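PDB 4OUA: latent form of PPO4 Tyrosinase from Agaricus bisporus var. bisporus H97, which uses a pair of copper ions to hydroxylate monophenols and oxidise the resulting o-diphenols to o-quinones, the first step towards melanin. Local coordinates for residues H250-G255 and S449-R454; T413-W418 and E473-L478. All coordinates share one frame; numbering follows the deposited sequence.

Contact 1: H250-G255 and S449-R454; sequences HDDIHG and SINIFR. With CU1 (copper (I) ion), chain I.
The ring of Phe453 lies flat against the imidazole of His254. The centroids are 3.9 Å apart and the planes differ by 14°, a face-to-face stack. His254 CG sits over the centre of the phenyl ring, while Phe453 CZ reaches the imidazole nearer its rim. His254 CB adds a CH-pi contact to the same phenyl face. With CG anti to the backbone N (chi1 -172°), Phe453 sends its ring from the loop just after strand 446-451 in towards the metal. Replacing Phe453 with alanine is likely to leave the His254 imidazole without its stacked ring and freer to shift. His254 NE2 binds the copper ion at 1.9 Å and His250 NE2 binds it at 2.0 Å. His282 and a water complete the site. The His250 ring meets Phe453 only obliquely.

A second shell sets these imidazoles. His254 ND1 is tied to the carbonyl of Met266, which fixes the rotation of the ring. His250 ND1 donates to Asp251 OD2 at 2.9 Å in a bent bond. The same Asp251 OD2 rests 3.5 Å from Phe453 CB.

Further out, Asn451 ND2 gives Asp252 OD1 a hydrogen bond of 2.9 Å. It is nearly straight at 171°, lies in the amide plane and meets the carboxylate from above its plane. Asp252 OD2 forms a salt bridge with Lys218, which also bonds Ser449 O.

Phe453 also lies close to His56, a ligand of the other copper. A C-terminal-domain side chain set over the dicopper centre is typical of latent tyrosinases, where it is thought to hold the substrate's place.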
loop_
_atom_site.group_PDB
_atom_site.type_symbol
_atom_site.label_atom_id
_atom_site.label_comp_id
_atom_site.label_asym_id
_atom_site.label_seq_id
_atom_site.Cartn_x
_atom_site.Cartn_y
_atom_site.Cartn_z
ATOM N N HIS B 250 -2.567 1.007 -1.942
ATOM C CA HIS B 250 -1.267 0.358 -1.859
ATOM C C HIS B 250 -0.375 0.699 -3.051
ATOM O O HIS B 250 0.823 0.932 -2.893
ATOM C CB HIS B 250 -1.454 -1.155 -1.753
ATOM C CG HIS B 250 -0.290 -1.948 -2.256
ATOM N ND1 HIS B 250 -0.222 -2.432 -3.544
ATOM C CD2 HIS B 250 0.850 -2.348 -1.644
ATOM C CE1 HIS B 250 0.909 -3.094 -3.705
ATOM N NE2 HIS B 250 1.578 -3.057 -2.567
ATOM N N ASP B 251 -0.965 0.733 -4.241
ATOM C CA ASP B 251 -0.208 0.999 -5.458
ATOM C C ASP B 251 0.326 2.425 -5.500
ATOM O O ASP B 251 1.363 2.688 -6.111
ATOM C CB ASP B 251 -1.069 0.738 -6.695
ATOM C CG ASP B 251 -1.580 -0.687 -6.763
ATOM O OD1 ASP B 251 -2.639 -0.902 -7.384
ATOM O OD2 ASP B 251 -0.930 -1.590 -6.194
ATOM N N ASP B 252 -0.387 3.344 -4.857
ATOM C CA ASP B 252 0.004 4.750 -4.852
ATOM C C ASP B 252 1.405 4.939 -4.287
ATOM O O ASP B 252 2.210 5.689 -4.837
ATOM C CB ASP B 252 -0.999 5.583 -4.051
ATOM C CG ASP B 252 -2.218 5.970 -4.864
ATOM O OD1 ASP B 252 -2.422 5.390 -5.953
ATOM O OD2 ASP B 252 -2.977 6.853 -4.409
ATOM N N ILE B 253 1.688 4.249 -3.187
ATOM C CA ILE B 253 2.991 4.328 -2.537
ATOM C C ILE B 253 4.099 3.825 -3.455
ATOM O O ILE B 253 5.198 4.379 -3.479
ATOM C CB ILE B 253 3.010 3.523 -1.223
ATOM C CG1 ILE B 253 1.980 4.085 -0.242
ATOM C CG2 ILE B 253 4.399 3.536 -0.602
ATOM C CD1 ILE B 253 2.233 5.525 0.146
ATOM N N HIS B 254 3.802 2.773 -4.213
ATOM C CA HIS B 254 4.769 2.204 -5.143
ATOM C C HIS B 254 5.122 3.190 -6.249
ATOM O O HIS B 254 6.273 3.270 -6.676
ATOM C CB HIS B 254 4.232 0.909 -5.752
ATOM C CG HIS B 254 4.300 -0.265 -4.827
ATOM N ND1 HIS B 254 5.453 -0.995 -4.636
ATOM C CD2 HIS B 254 3.357 -0.837 -4.041
ATOM C CE1 HIS B 254 5.218 -1.966 -3.772
ATOM N NE2 HIS B 254 3.956 -1.892 -3.395
ATOM N N GLY B 255 4.125 3.937 -6.711
ATOM C CA GLY B 255 4.331 4.910 -7.767
ATOM C C GLY B 255 5.120 6.114 -7.291
ATOM O O GLY B 255 6.028 6.584 -7.979
ATOM N N SER B 449 -3.970 11.673 -7.566
ATOM C CA SER B 449 -3.484 10.848 -8.664
ATOM C C SER B 449 -3.889 9.387 -8.506
ATOM O O SER B 449 -4.132 8.912 -7.397
ATOM C CB SER B 449 -1.961 10.953 -8.778
ATOM O OG SER B 449 -1.323 10.454 -7.615
ATOM N N ILE B 450 -3.965 8.684 -9.630
ATOM C CA ILE B 450 -4.199 7.247 -9.630
ATOM C C ILE B 450 -2.999 6.554 -10.259
ATOM O O ILE B 450 -2.714 6.736 -11.442
ATOM C CB ILE B 450 -5.476 6.868 -10.395
ATOM C CG1 ILE B 450 -6.702 7.507 -9.739
ATOM C CG2 ILE B 450 -5.628 5.358 -10.456
ATOM C CD1 ILE B 450 -8.008 7.173 -10.428
ATOM N N ASN B 451 -2.295 5.762 -9.459
ATOM C CA ASN B 451 -1.034 5.175 -9.887
ATOM C C ASN B 451 -1.148 3.695 -10.227
ATOM O O ASN B 451 -1.812 2.933 -9.524
ATOM C CB ASN B 451 0.020 5.387 -8.805
ATOM C CG ASN B 451 0.106 6.832 -8.361
ATOM O OD1 ASN B 451 0.889 7.616 -8.899
ATOM N ND2 ASN B 451 -0.711 7.196 -7.380
ATOM N N ILE B 452 -0.490 3.293 -11.309
ATOM C CA ILE B 452 -0.552 1.912 -11.774
ATOM C C ILE B 452 0.686 1.117 -11.369
ATOM O O ILE B 452 1.808 1.465 -11.743
ATOM C CB ILE B 452 -0.702 1.845 -13.304
ATOM C CG1 ILE B 452 -1.761 2.843 -13.775
ATOM C CG2 ILE B 452 -1.035 0.428 -13.745
ATOM C CD1 ILE B 452 -3.058 2.754 -13.015
ATOM N N PHE B 453 0.477 0.050 -10.606
ATOM C CA PHE B 453 1.567 -0.836 -10.220
ATOM C C PHE B 453 1.505 -2.121 -11.034
ATOM O O PHE B 453 0.691 -3.003 -10.756
ATOM C CB PHE B 453 1.510 -1.147 -8.724
ATOM C CG PHE B 453 2.708 -1.897 -8.213
ATOM C CD1 PHE B 453 3.992 -1.482 -8.535
ATOM C CD2 PHE B 453 2.551 -3.004 -7.396
ATOM C CE1 PHE B 453 5.099 -2.168 -8.059
ATOM C CE2 PHE B 453 3.651 -3.693 -6.915
ATOM C CZ PHE B 453 4.927 -3.274 -7.247
ATOM N N ARG B 454 2.360 -2.214 -12.047
ATOM C CA ARG B 454 2.384 -3.367 -12.942
ATOM C C ARG B 454 3.732 -4.076 -12.908
ATOM O O ARG B 454 4.730 -3.513 -12.456
ATOM C CB ARG B 454 2.064 -2.941 -14.376
ATOM C CG ARG B 454 0.597 -2.651 -14.625
ATOM C CD ARG B 454 -0.212 -3.936 -14.683
ATOM N NE ARG B 454 0.202 -4.775 -15.804
ATOM C CZ ARG B 454 0.109 -4.407 -17.078
ATOM N NH1 ARG B 454 -0.376 -3.212 -17.386
ATOM N NH2 ARG B 454 0.507 -5.227 -18.042
HETATM CU CU CU1 I . 3.537 -3.628 -2.633
HETATM O O HOH W 1 3.207 -5.815 -3.353
#

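Contact 2: T413-W418 and E473-L478; sequences TIQASW and EGFVHL
Gln415 and Phe475 lie side by side and point the same way from a non-hydrogen-bonded pair. Gln415 CG touches Phe475 CE1 at 3.4 Å. A bend at chi2 (-73°) brings the Gln415 amide round beside the ring, with the two planes 84° apart. Gln415 NE2 ends 3.1 Å from Glu473 OE1. Glu473 is extended beyond CG, and its OE2 is hydrogen-bonded to Thr241. On this same face Thr413 holds OG1 anti to the backbone N (chi1 -170°). That turns the hydroxyl to the neighbouring strand, where it makes a weak bond of 3.0 Å to Val476 O. It also comes near the edge of the Phe475 ring.

The two strands are antiparallel neighbours in a four-stranded sheet of the C-terminal domain, with 471-477 at its margin. Ala416 and Gly474 form a hydrogen-bonded pair. Gly474 N reaches Ala416 O at 2.7 Å, and Ala416 N reaches Gly474 O at 3.0 Å. Val476 N bonds Ile414 O in the next such pair. The return distance from Ile414 N to Val476 O is too short to be relied on.

Ile414, Ala416 and Val476 occupy the other face, where strand 446-451 of a second sheet packs against Ala416 and Val476. Ile414 CB meets Val476 CB at 3.9 Å, and Ile414 CG1 meets Leu478 CD2 at 3.7 Å. The side chains of Ile414 and Leu478 cross at about a right angle. The indole of Trp418 reaches across to the partner strand, with Glu473 N over one face. Its CZ3 lies 3.6 Å from Glu473 CA. The lack of a side chain at Gly474 probably makes room for the indole, since a CB there would lie close to Trp418 CH2.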
loop_
_atom_site.group_PDB
_atom_site.type_symbol
_atom_site.label_atom_id
_atom_site.label_comp_id
_atom_site.label_asym_id
_atom_site.label_seq_id
_atom_site.Cartn_x
_atom_site.Cartn_y
_atom_site.Cartn_z
ATOM N N THR B 413 -16.463 11.902 -5.797
ATOM C CA THR B 413 -15.188 11.255 -6.065
ATOM C C THR B 413 -14.953 11.126 -7.565
ATOM O O THR B 413 -15.900 10.974 -8.338
ATOM C CB THR B 413 -15.116 9.857 -5.429
ATOM O OG1 THR B 413 -13.773 9.363 -5.509
ATOM C CG2 THR B 413 -16.046 8.898 -6.152
ATOM N N ILE B 414 -13.691 11.190 -7.975
ATOM C CA ILE B 414 -13.344 10.992 -9.375
ATOM C C ILE B 414 -13.208 9.505 -9.671
ATOM O O ILE B 414 -12.199 8.883 -9.339
ATOM C CB ILE B 414 -12.039 11.712 -9.752
ATOM C CG1 ILE B 414 -12.228 13.227 -9.671
ATOM C CG2 ILE B 414 -11.597 11.311 -11.147
ATOM C CD1 ILE B 414 -11.018 14.013 -10.109
ATOM N N GLN B 415 -14.240 8.937 -10.286
ATOM C CA GLN B 415 -14.253 7.520 -10.612
ATOM C C GLN B 415 -13.517 7.281 -11.925
ATOM O O GLN B 415 -13.823 7.905 -12.940
ATOM C CB GLN B 415 -15.692 7.004 -10.696
ATOM C CG GLN B 415 -15.888 5.586 -10.182
ATOM C CD GLN B 415 -15.335 4.532 -11.122
ATOM O OE1 GLN B 415 -15.116 4.789 -12.306
ATOM N NE2 GLN B 415 -15.109 3.333 -10.597
ATOM N N ALA B 416 -12.541 6.381 -11.899
ATOM C CA ALA B 416 -11.761 6.074 -13.092
ATOM C C ALA B 416 -11.564 4.572 -13.247
ATOM O O ALA B 416 -11.060 3.905 -12.347
ATOM C CB ALA B 416 -10.417 6.783 -13.044
ATOM N N SER B 417 -11.972 4.047 -14.396
ATOM C CA SER B 417 -11.804 2.632 -14.689
ATOM C C SER B 417 -11.168 2.458 -16.058
ATOM O O SER B 417 -11.316 3.309 -16.936
ATOM C CB SER B 417 -13.146 1.899 -14.628
ATOM O OG SER B 417 -14.014 2.335 -15.660
ATOM N N TRP B 418 -10.453 1.354 -16.232
ATOM C CA TRP B 418 -9.761 1.081 -17.483
ATOM C C TRP B 418 -9.370 -0.387 -17.550
ATOM O O TRP B 418 -9.284 -1.061 -16.523
ATOM C CB TRP B 418 -8.523 1.969 -17.621
ATOM C CG TRP B 418 -7.502 1.711 -16.558
ATOM C CD1 TRP B 418 -6.371 0.958 -16.673
ATOM C CD2 TRP B 418 -7.529 2.191 -15.207
ATOM N NE1 TRP B 418 -5.688 0.947 -15.481
ATOM C CE2 TRP B 418 -6.379 1.695 -14.566
ATOM C CE3 TRP B 418 -8.413 2.995 -14.481
ATOM C CZ2 TRP B 418 -6.091 1.974 -13.232
ATOM C CZ3 TRP B 418 -8.123 3.272 -13.158
ATOM C CH2 TRP B 418 -6.972 2.764 -12.546
ATOM N N GLU B 473 -9.723 -0.164 -11.546
ATOM C CA GLU B 473 -10.325 1.124 -11.219
ATOM C C GLU B 473 -9.568 1.874 -10.126
ATOM O O GLU B 473 -8.798 1.285 -9.367
ATOM C CB GLU B 473 -11.782 0.932 -10.793
ATOM C CG GLU B 473 -11.959 0.056 -9.565
ATOM C CD GLU B 473 -13.413 -0.099 -9.162
ATOM O OE1 GLU B 473 -14.289 0.437 -9.873
ATOM O OE2 GLU B 473 -13.678 -0.756 -8.132
ATOM N N GLY B 474 -9.800 3.181 -10.059
ATOM C CA GLY B 474 -9.186 4.030 -9.053
ATOM C C GLY B 474 -10.087 5.197 -8.699
ATOM O O GLY B 474 -10.938 5.593 -9.492
ATOM N N PHE B 475 -9.899 5.754 -7.506
ATOM C CA PHE B 475 -10.747 6.841 -7.033
ATOM C C PHE B 475 -9.941 8.026 -6.515
ATOM O O PHE B 475 -8.888 7.855 -5.903
ATOM C CB PHE B 475 -11.682 6.344 -5.928
ATOM C CG PHE B 475 -12.617 5.258 -6.367
ATOM C CD1 PHE B 475 -13.905 5.557 -6.778
ATOM C CD2 PHE B 475 -12.210 3.934 -6.366
ATOM C CE1 PHE B 475 -14.770 4.557 -7.180
ATOM C CE2 PHE B 475 -13.070 2.929 -6.768
ATOM C CZ PHE B 475 -14.352 3.242 -7.174
ATOM N N VAL B 476 -10.450 9.228 -6.764
ATOM C CA VAL B 476 -9.861 10.448 -6.228
ATOM C C VAL B 476 -10.964 11.341 -5.674
ATOM O O VAL B 476 -11.940 11.631 -6.363
ATOM C CB VAL B 476 -9.055 11.208 -7.292
ATOM C CG1 VAL B 476 -8.591 12.550 -6.747
ATOM C CG2 VAL B 476 -7.870 10.370 -7.751
ATOM N N HIS B 477 -10.805 11.772 -4.425
ATOM C CA HIS B 477 -11.863 12.487 -3.718
ATOM C C HIS B 477 -11.807 13.997 -3.934
ATOM O O HIS B 477 -10.745 14.559 -4.195
ATOM C CB HIS B 477 -11.793 12.165 -2.226
ATOM C CG HIS B 477 -11.788 10.699 -1.931
ATOM N ND1 HIS B 477 -12.943 9.948 -1.869
ATOM C CD2 HIS B 477 -10.769 9.841 -1.690
ATOM C CE1 HIS B 477 -12.635 8.692 -1.598
ATOM N NE2 HIS B 477 -11.323 8.600 -1.483
ATOM N N LEU B 478 -12.962 14.646 -3.814
ATOM C CA LEU B 478 -13.083 16.070 -4.109
ATOM C C LEU B 478 -13.722 16.845 -2.962
ATOM O O LEU B 478 -13.836 18.070 -3.021
ATOM C CB LEU B 478 -13.906 16.275 -5.381
ATOM C CG LEU B 478 -13.516 15.447 -6.604
ATOM C CD1 LEU B 478 -14.511 15.673 -7.731
ATOM C CD2 LEU B 478 -12.105 15.787 -7.052
#

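Overall arrangement
Of the four segments, 250-255 comes first along the chain, on helix 246-258 of the catalytic domain. Strand 407-419 follows, then strand 446-451, then strand 471-477. The segments therefore alternate, and the two contacts cross rather than nest. Contact 1 closes a long loop of 193 residues and joins the C-terminal domain to the copper-bearing helix. Contact 2 closes a shorter one of 54 residues within the C-terminal domain. Their centres are 13 Å apart and they touch directly. Ile450 packs on Ala416, Gly474 and Trp418, and Ile452 also meets Trp418. The strand leading to Phe453 is thus backed by the sheet that contact 2 holds together.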